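Local coordinates for 3-oxo-tetronate kinase (PDB 5DMH), which catalyses the ATP-dependent phosphorylation of 3-oxo-tetronate to 3-oxo-tetronate 4-phosphate, as a member of the four-carbon acid sugar kinase family, at residues A[119-133]-A[182-196]. Sequence-based numbering, arbitrary orientation.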
ATOM      1  N   THR A 119      -4.229  -7.291  -3.846  1.00 14.00           N
ATOM      2  CA  THR A 119      -4.328  -8.034  -5.096  1.00 11.44           C
ATOM      3  C   THR A 119      -3.048  -8.811  -5.440  1.00 11.89           C
ATOM      4  O   THR A 119      -2.893  -9.331  -6.543  1.00 13.27           O
ATOM      5  CB  THR A 119      -4.820  -7.152  -6.288  1.00 14.90           C
ATOM      6  OG1 THR A 119      -4.207  -5.855  -6.243  1.00 14.33           O
ATOM      7  CG2 THR A 119      -6.322  -6.967  -6.249  1.00 14.80           C
ATOM      8  N   PHE A 120      -2.138  -8.877  -4.473  1.00 13.67           N
ATOM      9  CA  PHE A 120      -0.977  -9.765  -4.463  1.00 13.91           C
ATOM     10  C   PHE A 120       0.039  -9.365  -5.511  1.00 16.00           C
ATOM     11  O   PHE A 120       0.794 -10.194  -5.958  1.00 15.18           O
ATOM     12  CB  PHE A 120      -1.379 -11.225  -4.637  1.00 14.60           C
ATOM     13  CG  PHE A 120      -0.551 -12.200  -3.819  1.00 13.61           C
ATOM     14  CD1 PHE A 120      -0.534 -12.136  -2.428  1.00 14.64           C
ATOM     15  CD2 PHE A 120       0.182 -13.196  -4.439  1.00 16.80           C
ATOM     16  CE1 PHE A 120       0.215 -13.062  -1.665  1.00 16.40           C
ATOM     17  CE2 PHE A 120       0.924 -14.099  -3.690  1.00 17.69           C
ATOM     18  CZ  PHE A 120       0.930 -14.027  -2.300  1.00 15.30           C
ATOM     19  N   ASP A 121       0.054  -8.073  -5.837  1.00 13.94           N
ATOM     20  CA  ASP A 121       0.839  -7.507  -6.918  1.00 12.05           C
ATOM     21  C   ASP A 121       2.302  -7.954  -6.860  1.00 15.99           C
ATOM     22  O   ASP A 121       3.026  -7.653  -5.918  1.00 16.03           O
ATOM     23  CB  ASP A 121       0.759  -5.974  -6.909  1.00 14.90           C
ATOM     24  CG  ASP A 121      -0.644  -5.450  -7.081  1.00 15.39           C
ATOM     25  OD1 ASP A 121      -1.593  -6.152  -6.651  1.00 16.86           O
ATOM     26  OD2 ASP A 121      -0.821  -4.337  -7.654  1.00 16.30           O
ATOM     27  N   SER A 122       2.701  -8.722  -7.873  1.00 17.88           N
ATOM     28  CA  SER A 122       4.024  -9.333  -7.927  1.00 15.39           C
ATOM     29  C   SER A 122       4.182  -9.972  -9.302  1.00 15.59           C
ATOM     30  O   SER A 122       3.221 -10.000 -10.118  1.00 15.84           O
ATOM     31  CB  SER A 122       4.178 -10.404  -6.844  1.00 14.93           C
ATOM     32  OG  SER A 122       3.184 -11.416  -6.952  1.00 15.80           O
ATOM     33  N   THR A 123       5.363 -10.535  -9.511  1.00 17.26           N
ATOM     34  CA  THR A 123       5.646 -11.385 -10.666  1.00 19.16           C
ATOM     35  C   THR A 123       6.331 -12.652 -10.129  1.00 20.53           C
ATOM     36  O   THR A 123       6.638 -12.739  -8.924  1.00 16.59           O
ATOM     37  CB  THR A 123       6.567 -10.680 -11.707  1.00 20.86           C
ATOM     38  OG1 THR A 123       7.922 -10.692 -11.240  1.00 18.45           O
ATOM     39  CG2 THR A 123       6.113  -9.241 -12.017  1.00 19.47           C
ATOM     40  N   ASP A 124       6.562 -13.634 -11.004  1.00 17.34           N
ATOM     41  CA  ASP A 124       7.267 -14.863 -10.619  1.00 16.13           C
ATOM     42  C   ASP A 124       8.675 -14.552 -10.072  1.00 19.11           C
ATOM     43  O   ASP A 124       9.277 -15.374  -9.396  1.00 18.04           O
ATOM     44  CB  ASP A 124       7.393 -15.824 -11.823  1.00 20.97           C
ATOM     45  CG  ASP A 124       6.070 -16.456 -12.227  1.00 24.80           C
ATOM     46  OD1 ASP A 124       5.066 -16.377 -11.468  1.00 23.77           O
ATOM     47  OD2 ASP A 124       6.049 -17.060 -13.312  1.00 27.26           O
ATOM     48  N   ALA A 125       9.204 -13.371 -10.381  1.00 16.59           N
ATOM     49  CA  ALA A 125      10.522 -12.957  -9.898  1.00 19.88           C
ATOM     50  C   ALA A 125      10.455 -12.330  -8.498  1.00 19.62           C
ATOM     51  O   ALA A 125      11.473 -12.161  -7.848  1.00 21.56           O
ATOM     52  CB  ALA A 125      11.183 -12.008 -10.871  1.00 19.49           C
ATOM     53  N   GLY A 126       9.266 -12.006  -8.023  1.00 13.84           N
ATOM     54  CA  GLY A 126       9.111 -11.421  -6.701  1.00 13.33           C
ATOM     55  C   GLY A 126       8.126 -10.279  -6.678  1.00 14.69           C
ATOM     56  O   GLY A 126       7.486 -10.010  -7.698  1.00 16.99           O
ATOM     57  N   ASN A 127       7.965  -9.609  -5.544  1.00 14.66           N
ATOM     58  CA  ASN A 127       8.880  -9.664  -4.416  1.00 19.10           C
ATOM     59  C   ASN A 127       8.270 -10.202  -3.118  1.00 18.65           C
ATOM     60  O   ASN A 127       8.928 -10.188  -2.085  1.00 16.24           O
ATOM     61  CB  ASN A 127       9.415  -8.245  -4.195  1.00 17.85           C
ATOM     62  CG  ASN A 127      10.285  -7.776  -5.355  1.00 15.78           C
ATOM     63  OD1 ASN A 127      10.933  -8.589  -6.010  1.00 18.17           O
ATOM     64  ND2 ASN A 127      10.308  -6.462  -5.608  1.00 15.71           N
ATOM     65  N   ILE A 128       7.021 -10.674  -3.169  1.00 19.12           N
ATOM     66  CA  ILE A 128       6.353 -11.141  -1.958  1.00 15.15           C
ATOM     67  C   ILE A 128       7.073 -12.357  -1.368  1.00 12.15           C
ATOM     68  O   ILE A 128       7.409 -12.389  -0.168  1.00 14.02           O
ATOM     69  CB  ILE A 128       4.846 -11.449  -2.207  1.00 14.27           C
ATOM     70  CG1 ILE A 128       4.125 -10.170  -2.664  1.00 18.19           C
ATOM     71  CG2 ILE A 128       4.218 -12.079  -0.953  1.00 14.78           C
ATOM     72  CD1 ILE A 128       2.707 -10.391  -3.120  1.00 20.25           C
ATOM     73  N   GLY A 129       7.341 -13.349  -2.212  1.00 14.17           N
ATOM     74  CA  GLY A 129       8.074 -14.525  -1.781  1.00 17.88           C
ATOM     75  C   GLY A 129       9.481 -14.237  -1.258  1.00 13.52           C
ATOM     76  O   GLY A 129       9.837 -14.669  -0.160  1.00 15.00           O
ATOM     77  N   PRO A 130      10.304 -13.545  -2.056  1.00 15.17           N
ATOM     78  CA  PRO A 130      11.686 -13.326  -1.603  1.00 15.22           C
ATOM     79  C   PRO A 130      11.760 -12.519  -0.316  1.00 14.37           C
ATOM     80  O   PRO A 130      12.539 -12.894   0.578  1.00 16.11           O
ATOM     81  CB  PRO A 130      12.315 -12.565  -2.768  1.00 20.64           C
ATOM     82  CG  PRO A 130      11.591 -13.089  -3.965  1.00 20.92           C
ATOM     83  CD  PRO A 130      10.172 -13.295  -3.501  1.00 16.80           C
ATOM     84  N   VAL A 131      10.917 -11.512  -0.178  1.00 14.56           N
ATOM     85  CA  VAL A 131      10.932 -10.680   1.032  1.00 15.09           C
ATOM     86  C   VAL A 131      10.414 -11.440   2.267  1.00 16.41           C
ATOM     87  O   VAL A 131      11.067 -11.440   3.316  1.00 17.23           O
ATOM     88  CB  VAL A 131      10.195  -9.346   0.847  1.00 14.37           C
ATOM     89  CG1 VAL A 131      10.004  -8.658   2.167  1.00 15.11           C
ATOM     90  CG2 VAL A 131      10.979  -8.421  -0.092  1.00 16.20           C
ATOM     91  N   ALA A 132       9.274 -12.111   2.148  1.00 14.15           N
ATOM     92  CA  ALA A 132       8.747 -12.864   3.269  1.00 14.86           C
ATOM     93  C   ALA A 132       9.760 -13.897   3.725  1.00 14.12           C
ATOM     94  O   ALA A 132       9.992 -14.086   4.936  1.00 15.42           O
ATOM     95  CB  ALA A 132       7.418 -13.528   2.922  1.00 16.37           C
ATOM     96  N   GLU A 133      10.344 -14.622   2.780  1.00 15.31           N
ATOM     97  CA  GLU A 133      11.270 -15.685   3.174  1.00 15.84           C
ATOM     98  C   GLU A 133      12.517 -15.113   3.836  1.00 18.36           C
ATOM     99  O   GLU A 133      13.036 -15.703   4.796  1.00 18.06           O
ATOM    100  CB  GLU A 133      11.658 -16.576   1.979  1.00 14.75           C
ATOM    101  CG  GLU A 133      10.541 -17.476   1.549  1.00 15.80           C
ATOM    102  CD  GLU A 133      10.906 -18.435   0.426  1.00 21.04           C
ATOM    103  OE1 GLU A 133      11.722 -18.096  -0.451  1.00 22.86           O
ATOM    104  OE2 GLU A 133      10.356 -19.543   0.419  1.00 20.67           O
HETATM  105  N   MSE A 182      -1.837  -9.833 -13.272  1.00 16.48           N
HETATM  106  CA  MSE A 182      -2.120 -11.038 -12.493  1.00 14.33           C
HETATM  107  C   MSE A 182      -3.035 -11.927 -13.298  1.00 15.62           C
HETATM  108  O   MSE A 182      -4.229 -11.654 -13.430  1.00 17.78           O
HETATM  109  CB  MSE A 182      -2.749 -10.637 -11.160  1.00 17.36           C
HETATM  110  CG  MSE A 182      -1.986  -9.551 -10.456  1.00 18.82           C
HETATM  111 SE   MSE A 182      -0.121 -10.083 -10.040  1.00 28.94          SE
HETATM  112  CE  MSE A 182      -0.578 -11.449  -8.759  1.00 17.48           C
ATOM    113  N   THR A 183      -2.468 -12.985 -13.866  1.00 16.15           N
ATOM    114  CA  THR A 183      -3.220 -13.857 -14.747  1.00 16.09           C
ATOM    115  C   THR A 183      -3.641 -15.187 -14.090  1.00 17.01           C
ATOM    116  O   THR A 183      -4.229 -16.034 -14.749  1.00 19.29           O
ATOM    117  CB  THR A 183      -2.448 -14.156 -16.032  1.00 20.77           C
ATOM    118  OG1 THR A 183      -1.228 -14.824 -15.710  1.00 22.29           O
ATOM    119  CG2 THR A 183      -2.130 -12.874 -16.747  1.00 28.59           C
ATOM    120  N   ASP A 184      -3.354 -15.336 -12.802  1.00 16.56           N
ATOM    121  CA  ASP A 184      -3.593 -16.588 -12.053  1.00 20.38           C
ATOM    122  C   ASP A 184      -4.169 -16.251 -10.678  1.00 20.09           C
ATOM    123  O   ASP A 184      -3.541 -15.556  -9.906  1.00 17.09           O
ATOM    124  CB  ASP A 184      -2.265 -17.351 -11.875  1.00 18.80           C
ATOM    125  CG  ASP A 184      -2.454 -18.761 -11.302  1.00 21.73           C
ATOM    126  OD1 ASP A 184      -3.584 -19.105 -10.876  1.00 20.81           O
ATOM    127  OD2 ASP A 184      -1.463 -19.528 -11.299  1.00 21.12           O
ATOM    128  N   ALA A 185      -5.366 -16.751 -10.366  1.00 15.41           N
ATOM    129  CA  ALA A 185      -6.022 -16.430  -9.102  1.00 18.37           C
ATOM    130  C   ALA A 185      -5.636 -17.377  -7.997  1.00 15.95           C
ATOM    131  O   ALA A 185      -5.989 -17.156  -6.843  1.00 15.10           O
ATOM    132  CB  ALA A 185      -7.546 -16.421  -9.263  1.00 18.98           C
ATOM    133  N   SER A 186      -4.920 -18.434  -8.346  1.00 15.14           N
ATOM    134  CA  SER A 186      -4.461 -19.405  -7.342  1.00 15.38           C
ATOM    135  C   SER A 186      -3.198 -18.907  -6.601  1.00 13.82           C
ATOM    136  O   SER A 186      -2.069 -19.002  -7.096  1.00 16.78           O
ATOM    137  CB  SER A 186      -4.221 -20.762  -7.988  1.00 21.47           C
ATOM    138  OG  SER A 186      -3.744 -21.677  -7.014  1.00 21.74           O
ATOM    139  N   LEU A 187      -3.404 -18.326  -5.435  1.00 12.82           N
ATOM    140  CA  LEU A 187      -2.326 -17.686  -4.710  1.00 13.85           C
ATOM    141  C   LEU A 187      -1.277 -18.691  -4.230  1.00 15.21           C
ATOM    142  O   LEU A 187      -0.124 -18.334  -4.052  1.00 15.25           O
ATOM    143  CB  LEU A 187      -2.871 -16.923  -3.509  1.00 12.14           C
ATOM    144  CG  LEU A 187      -3.840 -15.774  -3.770  1.00 15.21           C
ATOM    145  CD1 LEU A 187      -4.151 -15.008  -2.472  1.00 16.27           C
ATOM    146  CD2 LEU A 187      -3.278 -14.834  -4.824  1.00 19.34           C
ATOM    147  N   VAL A 188      -1.673 -19.946  -4.012  1.00 16.39           N
ATOM    148  CA  VAL A 188      -0.697 -20.959  -3.594  1.00 14.59           C
ATOM    149  C   VAL A 188       0.305 -21.179  -4.715  1.00 15.00           C
ATOM    150  O   VAL A 188       1.526 -21.127  -4.501  1.00 15.03           O
ATOM    151  CB  VAL A 188      -1.366 -22.287  -3.165  1.00 17.96           C
ATOM    152  CG1 VAL A 188      -0.317 -23.364  -2.960  1.00 18.10           C
ATOM    153  CG2 VAL A 188      -2.173 -22.075  -1.921  1.00 18.63           C
ATOM    154  N   ARG A 189      -0.215 -21.319  -5.932  1.00 15.99           N
ATOM    155  CA  ARG A 189       0.623 -21.515  -7.122  1.00 17.21           C
ATOM    156  C   ARG A 189       1.456 -20.249  -7.425  1.00 16.96           C
ATOM    157  O   ARG A 189       2.652 -20.335  -7.672  1.00 18.50           O
ATOM    158  CB  ARG A 189      -0.279 -21.890  -8.297  1.00 18.01           C
ATOM    159  CG  ARG A 189       0.392 -22.218  -9.613  1.00 25.73           C
ATOM    160  CD  ARG A 189      -0.597 -22.958 -10.526  1.00 25.40           C
ATOM    161  NE  ARG A 189      -1.797 -22.164 -10.792  1.00 22.19           N
ATOM    162  CZ  ARG A 189      -2.976 -22.655 -11.191  1.00 26.41           C
ATOM    163  NH1 ARG A 189      -3.148 -23.957 -11.378  1.00 29.23           N
ATOM    164  NH2 ARG A 189      -3.994 -21.838 -11.414  1.00 24.29           N
ATOM    165  N   VAL A 190       0.821 -19.089  -7.364  1.00 17.40           N
ATOM    166  CA  VAL A 190       1.507 -17.821  -7.621  1.00 18.16           C
ATOM    167  C   VAL A 190       2.656 -17.612  -6.624  1.00 17.68           C
ATOM    168  O   VAL A 190       3.773 -17.315  -7.011  1.00 18.89           O
ATOM    169  CB  VAL A 190       0.512 -16.635  -7.563  1.00 15.96           C
ATOM    170  CG1 VAL A 190       1.234 -15.281  -7.583  1.00 14.28           C
ATOM    171  CG2 VAL A 190      -0.495 -16.724  -8.708  1.00 18.55           C
ATOM    172  N   LEU A 191       2.381 -17.778  -5.336  1.00 14.56           N
ATOM    173  CA  LEU A 191       3.398 -17.553  -4.327  1.00 14.46           C
ATOM    174  C   LEU A 191       4.513 -18.599  -4.429  1.00 14.25           C
ATOM    175  O   LEU A 191       5.713 -18.267  -4.278  1.00 15.74           O
ATOM    176  CB  LEU A 191       2.776 -17.566  -2.922  1.00 16.75           C
ATOM    177  CG  LEU A 191       3.704 -17.240  -1.737  1.00 15.96           C
ATOM    178  CD1 LEU A 191       4.523 -15.960  -1.971  1.00 17.21           C
ATOM    179  CD2 LEU A 191       2.885 -17.123  -0.474  1.00 17.95           C
ATOM    180  N   GLN A 192       4.142 -19.849  -4.672  1.00 16.95           N
ATOM    181  CA  GLN A 192       5.143 -20.921  -4.793  1.00 20.16           C
ATOM    182  C   GLN A 192       6.153 -20.580  -5.894  1.00 18.34           C
ATOM    183  O   GLN A 192       7.346 -20.826  -5.753  1.00 17.76           O
ATOM    184  CB  GLN A 192       4.492 -22.291  -5.060  1.00 20.39           C
ATOM    185  CG  GLN A 192       5.475 -23.468  -5.020  1.00 23.59           C
ATOM    186  CD  GLN A 192       6.195 -23.592  -3.705  1.00 20.44           C
ATOM    187  OE1 GLN A 192       5.709 -24.242  -2.777  1.00 22.62           O
ATOM    188  NE2 GLN A 192       7.355 -22.947  -3.599  1.00 22.55           N
ATOM    189  N   ARG A 193       5.689 -19.932  -6.962  1.00 20.44           N
ATOM    190  CA  ARG A 193       6.583 -19.658  -8.096  1.00 21.12           C
ATOM    191  C   ARG A 193       7.686 -18.669  -7.770  1.00 16.62           C
ATOM    192  O   ARG A 193       8.752 -18.664  -8.411  1.00 20.86           O
ATOM    193  CB  ARG A 193       5.794 -19.182  -9.302  1.00 17.16           C
ATOM    194  CG  ARG A 193       5.181 -20.309 -10.072  1.00 24.87           C
ATOM    195  CD  ARG A 193       4.795 -19.872 -11.464  1.00 42.82           C
ATOM    196  NE  ARG A 193       3.532 -19.169 -11.445  1.00 45.53           N
ATOM    197  CZ  ARG A 193       2.352 -19.693 -11.780  1.00 47.10           C
ATOM    198  NH1 ARG A 193       2.255 -20.953 -12.192  1.00 53.31           N
ATOM    199  NH2 ARG A 193       1.257 -18.929 -11.716  1.00 28.01           N
ATOM    200  N   GLN A 194       7.447 -17.849  -6.764  1.00 17.99           N
ATOM    201  CA  GLN A 194       8.408 -16.848  -6.359  1.00 19.94           C
ATOM    202  C   GLN A 194       9.025 -17.176  -4.985  1.00 22.47           C
ATOM    203  O   GLN A 194       9.604 -16.307  -4.327  1.00 21.66           O
ATOM    204  CB  GLN A 194       7.761 -15.468  -6.373  1.00 20.17           C
ATOM    205  CG  GLN A 194       6.552 -15.314  -5.505  1.00 26.43           C
ATOM    206  CD  GLN A 194       5.945 -13.928  -5.598  1.00 17.71           C
ATOM    207  OE1 GLN A 194       6.475 -12.980  -5.060  1.00 17.48           O
ATOM    208  NE2 GLN A 194       4.787 -13.824  -6.251  1.00 18.82           N
ATOM    209  N   SER A 195       8.888 -18.430  -4.564  1.00 19.26           N
ATOM    210  CA  SER A 195       9.371 -18.881  -3.249  1.00 21.77           C
ATOM    211  C   SER A 195      10.251 -20.116  -3.394  1.00 22.96           C
ATOM    212  O   SER A 195       9.963 -21.003  -4.194  1.00 21.91           O
ATOM    213  CB  SER A 195       8.210 -19.213  -2.293  1.00 18.88           C
ATOM    214  OG  SER A 195       7.313 -18.132  -2.134  1.00 21.00           O
ATOM    215  N   LYS A 196      11.336 -20.152  -2.626  1.00 23.65           N
ATOM    216  CA  LYS A 196      12.267 -21.286  -2.626  1.00 21.82           C
ATOM    217  C   LYS A 196      11.769 -22.474  -1.787  1.00 26.48           C
ATOM    218  O   LYS A 196      12.014 -23.634  -2.106  1.00 27.90           O
ATOM    219  CB  LYS A 196      13.639 -20.829  -2.104  1.00 26.18           C
ATOM    220  CG  LYS A 196      14.277 -19.743  -2.930  1.00 36.02           C
ATOM    221  CD  LYS A 196      15.782 -19.661  -2.699  1.00 47.52           C
ATOM    222  CE  LYS A 196      16.369 -18.401  -3.323  1.00 50.23           C
ATOM    223  NZ  LYS A 196      16.162 -17.212  -2.434  1.00 49.17           N
TER
HETATM  224  O   HOH W   1       4.385 -15.604  -8.944  1.00 19.19           O
HETATM  225  O   HOH W   2       2.408 -16.534 -11.886  1.00 23.65           O
HETATM  226  O   HOH W   3      12.041 -16.451  -2.771  1.00 29.98           O
HETATM  227  O   HOH W   4      14.391 -17.295  -0.111  1.00 39.48           O
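Q194, just past helix 187-193, reaches into the loop before helix 128-139 and meets that helix at its N-terminus, within the sugar-binding N-terminal domain. Its amide carries two of the hydrogen bonds across the contact. Q194 OE1 accepts from the backbone N of G129 at 3.0 Å in a nearly straight bond (175°), although the donor stands above the carbonyl plane; the partial positive charge of a helix start would probably favour such an oxygen. Q194 NE2 donates to S122 OG, 3.0 Å away and almost in the amide plane. That hydroxyl donates to F120 O, which fixes its rotation; glutamine, donor and acceptor at once, suits the place. With chi1 at 58°, Q194 CG sits between its backbone N and carbonyl carbon, and the extended chain carries the amide over. Glycine suits position 129 because a side chain would run into Q194 O and S195 OG; G129 CA makes a CA-H...O contact with Q194 O at 3.5 Å.

The apolar part centres on F120. I128 CD1 covers one ring face, V190 CG1 lies at the edge in the ring plane, and L187 CD2 makes an off-centre CH-pi contact 4.3 Å from the centroid. Selenomethionine M182 lays its CE 3.4 Å from F120 O. D121, next in the chain, sends its CB away from 182-196; its side chain and the bound ADP are about 4 Å apart at their nearest atoms.

Charged side chains join the segments at the more exposed side. D124 OD1 and R193 NE form a salt bridge whose hydrogen bond is weak (3.2 Å, 134°), within a network including D184 and R189. E133, whose OE2 also accepts from N197 N, takes the backbone N-H of K196 on the syn lone pair of OE1, at 3.0 Å from N.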